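Local coordinates for protein putative solute-binding component of ABC transporter (Clostridium phytofermentans, PDB 4YS6) that probably captures sugars for uptake by an ABC transporter and binds beta-D-glucopyranose, at residues 59-64 with 296-301; 65-70 with 308-313; 93-98 with 303-308. One frame throughout, in Å; residues are numbered along the deposited sequence.

Contact 1 (59-64 with 296-301); sequences EKQLKD and TLASQV
The flat amide of Gln61 has the methyl of Ala298 over one face, while the backbone of Ser299 comes up at its oxygen end. Ala298 CB lies 3.7 Å from Gln61 NE2 and 4.0 Å from Gln61 CD. Gln61 OE1 comes within 3.0 Å of Ser299 CA and 3.4 Å of Ser299 CB. Although Ser299 N is also close to this oxygen, the angle is too poor for a hydrogen bond. The amide reaches the other helix because CG is anti to the carbonyl carbon (chi1 -65°) and the chain then runs extended. Its NE2 donates to the carbonyl oxygen of Arg295, one turn before Ser299, which fixes which end of the amide is nitrogen. Small residues suit the facing helix: a methyl at Ala298 lets the amide lie against the backbone. Beside Gln61, Leu62 serves the buried side of helix 50-64, packing on Val302 and Val305. The two helices are thus joined by a long side chain whose amide packs flat on a methyl; the hydrogen bond to Arg295 O, just before residues 296-301 on the same helix, ties them and sets the amide's rotation, leaving OE1 to face the CA and CB of Ser299.

Contact 2 (65-70 with 308-313); sequences AGYEVD and IMKGGE. With NA (sodium ion), chain E.
At the Schellman motif that closes helix 50-64 at Gly66, Lys310, at the C-terminal end of helix 294-309, bonds to the backbone of Ala65. Lys310 NZ donates to Ala65 O at 2.9 Å, in the carbonyl plane with a C=O...N angle of 148°. Glycine suits position 66 because the positive phi of the turn would jam a side chain against the preceding carbonyl oxygen. Lysine suits 310 because its chain, extended beyond CG, spans the gap between the two helix ends. On the way it passes Tyr67, whose OH is 3.2 Å from Lys310 CE. Met309, present as selenomethionine, meets the same ring at its edge: Met309 CB is 4.0 Å from Tyr67 CE1. Bends at chi2 and chi3 (both -80°) also bring the methyl CE within 4.1 Å of Tyr67 CE1. Tyrosine suits 67 because its ring packs against Met309 while the OH at its tip hydrogen-bonds to OD1 of Asp306, which also forms a salt bridge with the ammonium of Lys310. Further on, Gly312 O binds a sodium ion at 2.3 Å. The positive charge of Lys310 therefore lies between a carboxylate and a helix C-terminus, and both would be expected to stabilise it.

Contact 3 (93-98 with 303-308); sequences CKLLVI and KMVDAI. With NA (sodium ion), chain E.
Leu95 and Ile308 meet through hydrocarbon alone, yet the residue next to Ile308 turns its backbone oxygen to a metal: Ala307 O binds a sodium ion at 2.4 Å, and a water is a further ligand of the ion. On the strand side everything is hydrocarbon. The two branches of Leu95 divide the work. Its CD1 goes to Ile308, 3.8 Å from Ile308 CG2 and 3.9 Å from Ile308 CD1, the two side chains crossing at about a right angle. Its CD2 goes to Val305, 3.9 Å from Val305 CG2. With CG anti to the backbone N (chi1 -175°), Leu95 extends far enough from the strand to straddle these two residues, which are three apart on the helix. Val97, two residues along, presents CG2 to the same Val305 methyl at a looser 4.4 Å. Beta-branched Val305 and Ile308 suit the helix here, since each carries methyls close to the backbone, where Leu95 can pack on them. Leu96 and Ile98 face the other way, onto Ile85 of helix 78-90, so the strand is sandwiched between helices. The axes of strand 95-98 and helix 303-308 approach to 10.5 Å and run nearly antiparallel, at 161°. This is the layered arrangement of the alpha/beta lobes of periplasmic sugar-binding proteins, with helices on both sides of a largely parallel sheet.

Overall arrangement
All three contacts use helix 294-309, which lies beside helix 50-64 on one side of the sheet. Contact 1 joins those two helices; 10 Å away between centres, contact 2 joins their C-terminal ends, and Leu62 O to Tyr67 N at 2.9 Å links the two sites. Contact 3, with its centre 6 Å from that of contact 2 and 11 Å from that of contact 1, lays the helix on the sheet. Asp306 is common to contacts 2 and 3, its backbone O lying 3.1 Å from Gly311 N in a probable hydrogen bond, and their sodium ion is shared. The glucose is about 14 Å from the side chain of Ala298 and 13 Å from that of Val97, so the contacts hold together a part of the lobe remote from the sugar.

Contact 1 (59-64 with 296-301)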
# COMPACT_ATOMS: atom_id res chain seq x y z
N GLU A 59 -1.00 -6.02 -17.84
CA GLU A 59 -1.24 -6.01 -19.29
C GLU A 59 -0.27 -6.94 -20.01
O GLU A 59 -0.65 -7.74 -20.85
CB GLU A 59 -1.12 -4.59 -19.83
CG GLU A 59 -1.44 -4.47 -21.30
CD GLU A 59 -1.55 -3.03 -21.73
OE1 GLU A 59 -0.64 -2.25 -21.40
OE2 GLU A 59 -2.56 -2.67 -22.38
N LYS A 60 1.02 -6.83 -19.69
CA LYS A 60 2.03 -7.64 -20.35
C LYS A 60 1.79 -9.12 -20.13
O LYS A 60 1.83 -9.90 -21.07
CB LYS A 60 3.43 -7.28 -19.85
CG LYS A 60 4.52 -8.21 -20.39
CD LYS A 60 5.87 -7.89 -19.80
CE LYS A 60 6.96 -8.77 -20.40
NZ LYS A 60 6.77 -10.21 -20.09
N GLN A 61 1.55 -9.50 -18.88
CA GLN A 61 1.44 -10.91 -18.54
C GLN A 61 0.13 -11.50 -19.03
O GLN A 61 0.10 -12.64 -19.45
CB GLN A 61 1.63 -11.10 -17.04
CG GLN A 61 3.03 -10.71 -16.60
CD GLN A 61 3.31 -11.06 -15.17
OE1 GLN A 61 2.94 -12.14 -14.70
NE2 GLN A 61 4.02 -10.18 -14.47
N LEU A 62 -0.95 -10.72 -19.00
CA LEU A 62 -2.20 -11.20 -19.61
C LEU A 62 -2.06 -11.43 -21.11
O LEU A 62 -2.53 -12.43 -21.65
CB LEU A 62 -3.34 -10.21 -19.37
CG LEU A 62 -3.89 -10.26 -17.95
CD1 LEU A 62 -4.80 -9.08 -17.73
CD2 LEU A 62 -4.65 -11.57 -17.66
N LYS A 63 -1.41 -10.50 -21.81
CA LYS A 63 -1.24 -10.67 -23.26
C LYS A 63 -0.36 -11.87 -23.57
O LYS A 63 -0.64 -12.63 -24.51
CB LYS A 63 -0.69 -9.39 -23.88
CG LYS A 63 -1.69 -8.26 -23.83
CD LYS A 63 -1.18 -7.01 -24.53
CE LYS A 63 -2.27 -5.95 -24.55
NZ LYS A 63 -1.78 -4.66 -25.10
N ASP A 64 0.67 -12.08 -22.76
CA ASP A 64 1.53 -13.25 -22.92
C ASP A 64 0.76 -14.55 -22.72
O ASP A 64 1.09 -15.57 -23.33
CB ASP A 64 2.69 -13.21 -21.92
CG ASP A 64 3.91 -12.47 -22.45
OD1 ASP A 64 4.22 -12.60 -23.66
OD2 ASP A 64 4.56 -11.76 -21.65
N THR A 296 5.44 -10.10 -9.45
CA THR A 296 5.05 -11.34 -8.79
C THR A 296 3.56 -11.36 -8.51
O THR A 296 2.89 -12.38 -8.72
CB THR A 296 5.80 -11.52 -7.47
OG1 THR A 296 7.20 -11.52 -7.74
CG2 THR A 296 5.41 -12.83 -6.79
N LEU A 297 3.06 -10.25 -8.01
CA LEU A 297 1.63 -10.13 -7.76
C LEU A 297 0.86 -10.32 -9.07
O LEU A 297 -0.11 -11.10 -9.11
CB LEU A 297 1.29 -8.77 -7.13
CG LEU A 297 -0.18 -8.52 -6.81
CD1 LEU A 297 -0.74 -9.61 -5.95
CD2 LEU A 297 -0.32 -7.16 -6.10
N ALA A 298 1.29 -9.65 -10.13
CA ALA A 298 0.64 -9.79 -11.43
C ALA A 298 0.68 -11.23 -11.90
O ALA A 298 -0.32 -11.74 -12.42
CB ALA A 298 1.26 -8.88 -12.46
N SER A 299 1.80 -11.91 -11.70
CA SER A 299 1.93 -13.31 -12.09
C SER A 299 0.90 -14.18 -11.38
O SER A 299 0.28 -15.06 -11.99
CB SER A 299 3.35 -13.82 -11.80
OG SER A 299 3.43 -15.19 -12.16
N GLN A 300 0.69 -13.92 -10.10
CA GLN A 300 -0.25 -14.71 -9.31
C GLN A 300 -1.67 -14.44 -9.79
O GLN A 300 -2.48 -15.37 -9.90
CB GLN A 300 -0.11 -14.41 -7.83
CG GLN A 300 1.15 -14.94 -7.23
CD GLN A 300 1.30 -16.44 -7.45
OE1 GLN A 300 2.21 -16.89 -8.15
NE2 GLN A 300 0.39 -17.21 -6.90
N VAL A 301 -1.96 -13.18 -10.11
CA VAL A 301 -3.29 -12.86 -10.62
C VAL A 301 -3.56 -13.53 -11.97
O VAL A 301 -4.66 -14.08 -12.19
CB VAL A 301 -3.47 -11.35 -10.71
CG1 VAL A 301 -4.75 -10.99 -11.48
CG2 VAL A 301 -3.52 -10.80 -9.32

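Contact 2 (65-70 with 308-313)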
# COMPACT_ATOMS: atom_id res chain seq x y z
N ALA A 65 -0.25 -14.51 -21.85
CA ALA A 65 -1.08 -15.67 -21.55
C ALA A 65 -2.23 -15.83 -22.55
O ALA A 65 -3.01 -16.78 -22.45
CB ALA A 65 -1.63 -15.56 -20.13
N GLY A 66 -2.33 -14.92 -23.51
CA GLY A 66 -3.31 -15.05 -24.57
C GLY A 66 -4.59 -14.25 -24.44
O GLY A 66 -5.51 -14.44 -25.22
N TYR A 67 -4.65 -13.36 -23.46
CA TYR A 67 -5.83 -12.54 -23.28
C TYR A 67 -5.72 -11.20 -23.99
O TYR A 67 -4.62 -10.73 -24.30
CB TYR A 67 -6.09 -12.32 -21.79
CG TYR A 67 -6.28 -13.61 -21.06
CD1 TYR A 67 -7.51 -14.24 -21.05
CD2 TYR A 67 -5.22 -14.22 -20.40
CE1 TYR A 67 -7.69 -15.44 -20.39
CE2 TYR A 67 -5.39 -15.41 -19.75
CZ TYR A 67 -6.62 -16.02 -19.74
OH TYR A 67 -6.80 -17.21 -19.09
N GLU A 68 -6.88 -10.62 -24.28
CA GLU A 68 -6.99 -9.22 -24.68
C GLU A 68 -7.24 -8.44 -23.40
O GLU A 68 -7.80 -8.98 -22.43
CB GLU A 68 -8.10 -8.99 -25.70
CG GLU A 68 -7.88 -9.67 -27.04
CD GLU A 68 -6.79 -9.00 -27.87
OE1 GLU A 68 -6.17 -8.03 -27.38
OE2 GLU A 68 -6.56 -9.45 -29.02
N VAL A 69 -6.79 -7.19 -23.37
CA VAL A 69 -6.79 -6.41 -22.13
C VAL A 69 -7.38 -5.03 -22.30
O VAL A 69 -7.04 -4.32 -23.24
CB VAL A 69 -5.37 -6.25 -21.58
CG1 VAL A 69 -5.38 -5.46 -20.29
CG2 VAL A 69 -4.73 -7.61 -21.34
N ASP A 70 -8.26 -4.66 -21.38
CA ASP A 70 -8.79 -3.30 -21.29
C ASP A 70 -8.31 -2.71 -19.97
O ASP A 70 -8.90 -2.94 -18.92
CB ASP A 70 -10.31 -3.32 -21.36
CG ASP A 70 -10.93 -1.91 -21.34
OD1 ASP A 70 -10.19 -0.91 -21.34
OD2 ASP A 70 -12.17 -1.83 -21.34
N ILE A 308 -9.65 -19.58 -13.74
CA ILE A 308 -11.06 -19.25 -13.92
C ILE A 308 -11.51 -19.41 -15.38
O ILE A 308 -12.58 -19.97 -15.67
CB ILE A 308 -11.34 -17.81 -13.46
CG1 ILE A 308 -11.15 -17.70 -11.94
CG2 ILE A 308 -12.71 -17.35 -13.86
CD1 ILE A 308 -10.97 -16.29 -11.45
N MSE A 309 -10.69 -18.91 -16.30
CA MSE A 309 -11.09 -18.79 -17.70
C MSE A 309 -10.82 -20.04 -18.51
O MSE A 309 -11.62 -20.40 -19.39
CB MSE A 309 -10.36 -17.60 -18.33
CG MSE A 309 -10.71 -16.28 -17.69
SE MSE A 309 -12.42 -15.64 -18.37
CE MSE A 309 -11.75 -14.90 -20.05
N LYS A 310 -9.72 -20.72 -18.22
CA LYS A 310 -9.33 -21.92 -18.94
C LYS A 310 -9.52 -23.22 -18.15
O LYS A 310 -9.64 -24.28 -18.74
CB LYS A 310 -7.86 -21.84 -19.35
CG LYS A 310 -7.51 -20.61 -20.23
CD LYS A 310 -5.99 -20.53 -20.46
CE LYS A 310 -5.54 -19.25 -21.18
NZ LYS A 310 -4.10 -18.89 -20.84
N GLY A 311 -9.53 -23.13 -16.83
CA GLY A 311 -9.70 -24.30 -15.99
C GLY A 311 -8.56 -24.52 -15.03
O GLY A 311 -7.39 -24.31 -15.36
N GLY A 312 -8.91 -24.94 -13.82
CA GLY A 312 -7.96 -25.21 -12.77
C GLY A 312 -8.30 -24.57 -11.44
O GLY A 312 -9.31 -23.87 -11.29
N GLU A 313 -7.45 -24.85 -10.46
CA GLU A 313 -7.54 -24.27 -9.13
C GLU A 313 -6.86 -22.92 -9.11
O GLU A 313 -5.66 -22.82 -9.42
CB GLU A 313 -6.85 -25.22 -8.14
CG GLU A 313 -6.82 -24.74 -6.70
CD GLU A 313 -8.12 -25.00 -5.97
OE1 GLU A 313 -9.16 -25.23 -6.63
OE2 GLU A 313 -8.09 -24.97 -4.73
NA NA E . -11.14 -22.92 -12.35
O HOH W 1 -11.25 -21.43 -10.58

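Contact 3 (93-98 with 303-308)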
# COMPACT_ATOMS: atom_id res chain seq x y z
N CYS A 93 -15.93 -7.46 -21.42
CA CYS A 93 -14.93 -8.07 -20.55
C CYS A 93 -15.56 -9.28 -19.86
O CYS A 93 -16.71 -9.22 -19.42
CB CYS A 93 -14.40 -7.08 -19.51
SG CYS A 93 -13.22 -5.85 -20.17
N LYS A 94 -14.81 -10.37 -19.80
CA LYS A 94 -15.30 -11.63 -19.26
C LYS A 94 -14.88 -11.85 -17.81
O LYS A 94 -15.40 -12.74 -17.15
CB LYS A 94 -14.80 -12.80 -20.12
CG LYS A 94 -15.26 -12.76 -21.57
CD LYS A 94 -16.73 -13.10 -21.68
CE LYS A 94 -17.23 -13.01 -23.12
NZ LYS A 94 -17.27 -11.60 -23.60
N LEU A 95 -13.96 -11.03 -17.33
CA LEU A 95 -13.39 -11.11 -15.99
C LEU A 95 -12.85 -9.72 -15.67
O LEU A 95 -12.31 -9.03 -16.56
CB LEU A 95 -12.28 -12.16 -15.91
CG LEU A 95 -11.63 -12.48 -14.56
CD1 LEU A 95 -11.13 -13.93 -14.54
CD2 LEU A 95 -10.48 -11.53 -14.20
N LEU A 96 -13.01 -9.30 -14.41
CA LEU A 96 -12.51 -7.99 -13.97
C LEU A 96 -11.46 -8.15 -12.89
O LEU A 96 -11.67 -8.84 -11.90
CB LEU A 96 -13.65 -7.14 -13.43
CG LEU A 96 -14.78 -6.87 -14.43
CD1 LEU A 96 -16.02 -6.35 -13.69
CD2 LEU A 96 -14.30 -5.86 -15.46
N VAL A 97 -10.33 -7.49 -13.11
CA VAL A 97 -9.29 -7.36 -12.11
C VAL A 97 -9.32 -5.92 -11.63
O VAL A 97 -9.05 -5.01 -12.43
CB VAL A 97 -7.92 -7.69 -12.68
CG1 VAL A 97 -6.85 -7.47 -11.63
CG2 VAL A 97 -7.90 -9.13 -13.19
N ILE A 98 -9.66 -5.69 -10.36
CA ILE A 98 -9.93 -4.34 -9.88
C ILE A 98 -9.12 -3.97 -8.68
O ILE A 98 -9.21 -4.62 -7.64
CB ILE A 98 -11.44 -4.14 -9.54
CG1 ILE A 98 -12.29 -4.38 -10.77
CG2 ILE A 98 -11.69 -2.75 -8.97
CD1 ILE A 98 -13.72 -4.47 -10.48
N LYS A 303 -2.34 -16.32 -12.96
CA LYS A 303 -2.64 -17.73 -12.63
C LYS A 303 -4.10 -17.91 -12.23
O LYS A 303 -4.74 -18.93 -12.58
CB LYS A 303 -1.73 -18.24 -11.51
CG LYS A 303 -0.29 -18.39 -11.93
CD LYS A 303 0.53 -18.85 -10.76
CE LYS A 303 2.01 -18.77 -11.05
NZ LYS A 303 2.77 -19.13 -9.82
N MSE A 304 -4.64 -16.96 -11.48
CA MSE A 304 -6.06 -16.99 -11.09
C MSE A 304 -6.96 -16.81 -12.31
O MSE A 304 -7.95 -17.52 -12.46
CB MSE A 304 -6.39 -15.91 -10.05
CG MSE A 304 -5.65 -16.09 -8.78
SE MSE A 304 -6.16 -14.53 -7.67
CE MSE A 304 -5.64 -15.22 -5.95
N VAL A 305 -6.61 -15.89 -13.20
CA VAL A 305 -7.38 -15.67 -14.42
C VAL A 305 -7.41 -16.94 -15.27
O VAL A 305 -8.47 -17.37 -15.77
CB VAL A 305 -6.80 -14.50 -15.20
CG1 VAL A 305 -7.49 -14.36 -16.55
CG2 VAL A 305 -6.94 -13.23 -14.39
N ASP A 306 -6.24 -17.55 -15.43
CA ASP A 306 -6.16 -18.80 -16.17
C ASP A 306 -7.03 -19.90 -15.54
O ASP A 306 -7.70 -20.67 -16.24
CB ASP A 306 -4.72 -19.31 -16.23
CG ASP A 306 -3.90 -18.66 -17.33
OD1 ASP A 306 -4.45 -18.03 -18.25
OD2 ASP A 306 -2.66 -18.81 -17.27
N ALA A 307 -6.99 -20.00 -14.22
CA ALA A 307 -7.74 -21.03 -13.52
C ALA A 307 -9.22 -20.84 -13.78
O ALA A 307 -9.95 -21.80 -14.07
CB ALA A 307 -7.45 -20.98 -12.04
N ILE A 308 -9.65 -19.58 -13.74
CA ILE A 308 -11.06 -19.25 -13.92
C ILE A 308 -11.51 -19.41 -15.38
O ILE A 308 -12.58 -19.97 -15.67
CB ILE A 308 -11.34 -17.81 -13.46
CG1 ILE A 308 -11.15 -17.70 -11.94
CG2 ILE A 308 -12.71 -17.35 -13.86
CD1 ILE A 308 -10.97 -16.29 -11.45
NA NA E . -11.14 -22.92 -12.35
O HOH W 1 -11.25 -21.43 -10.58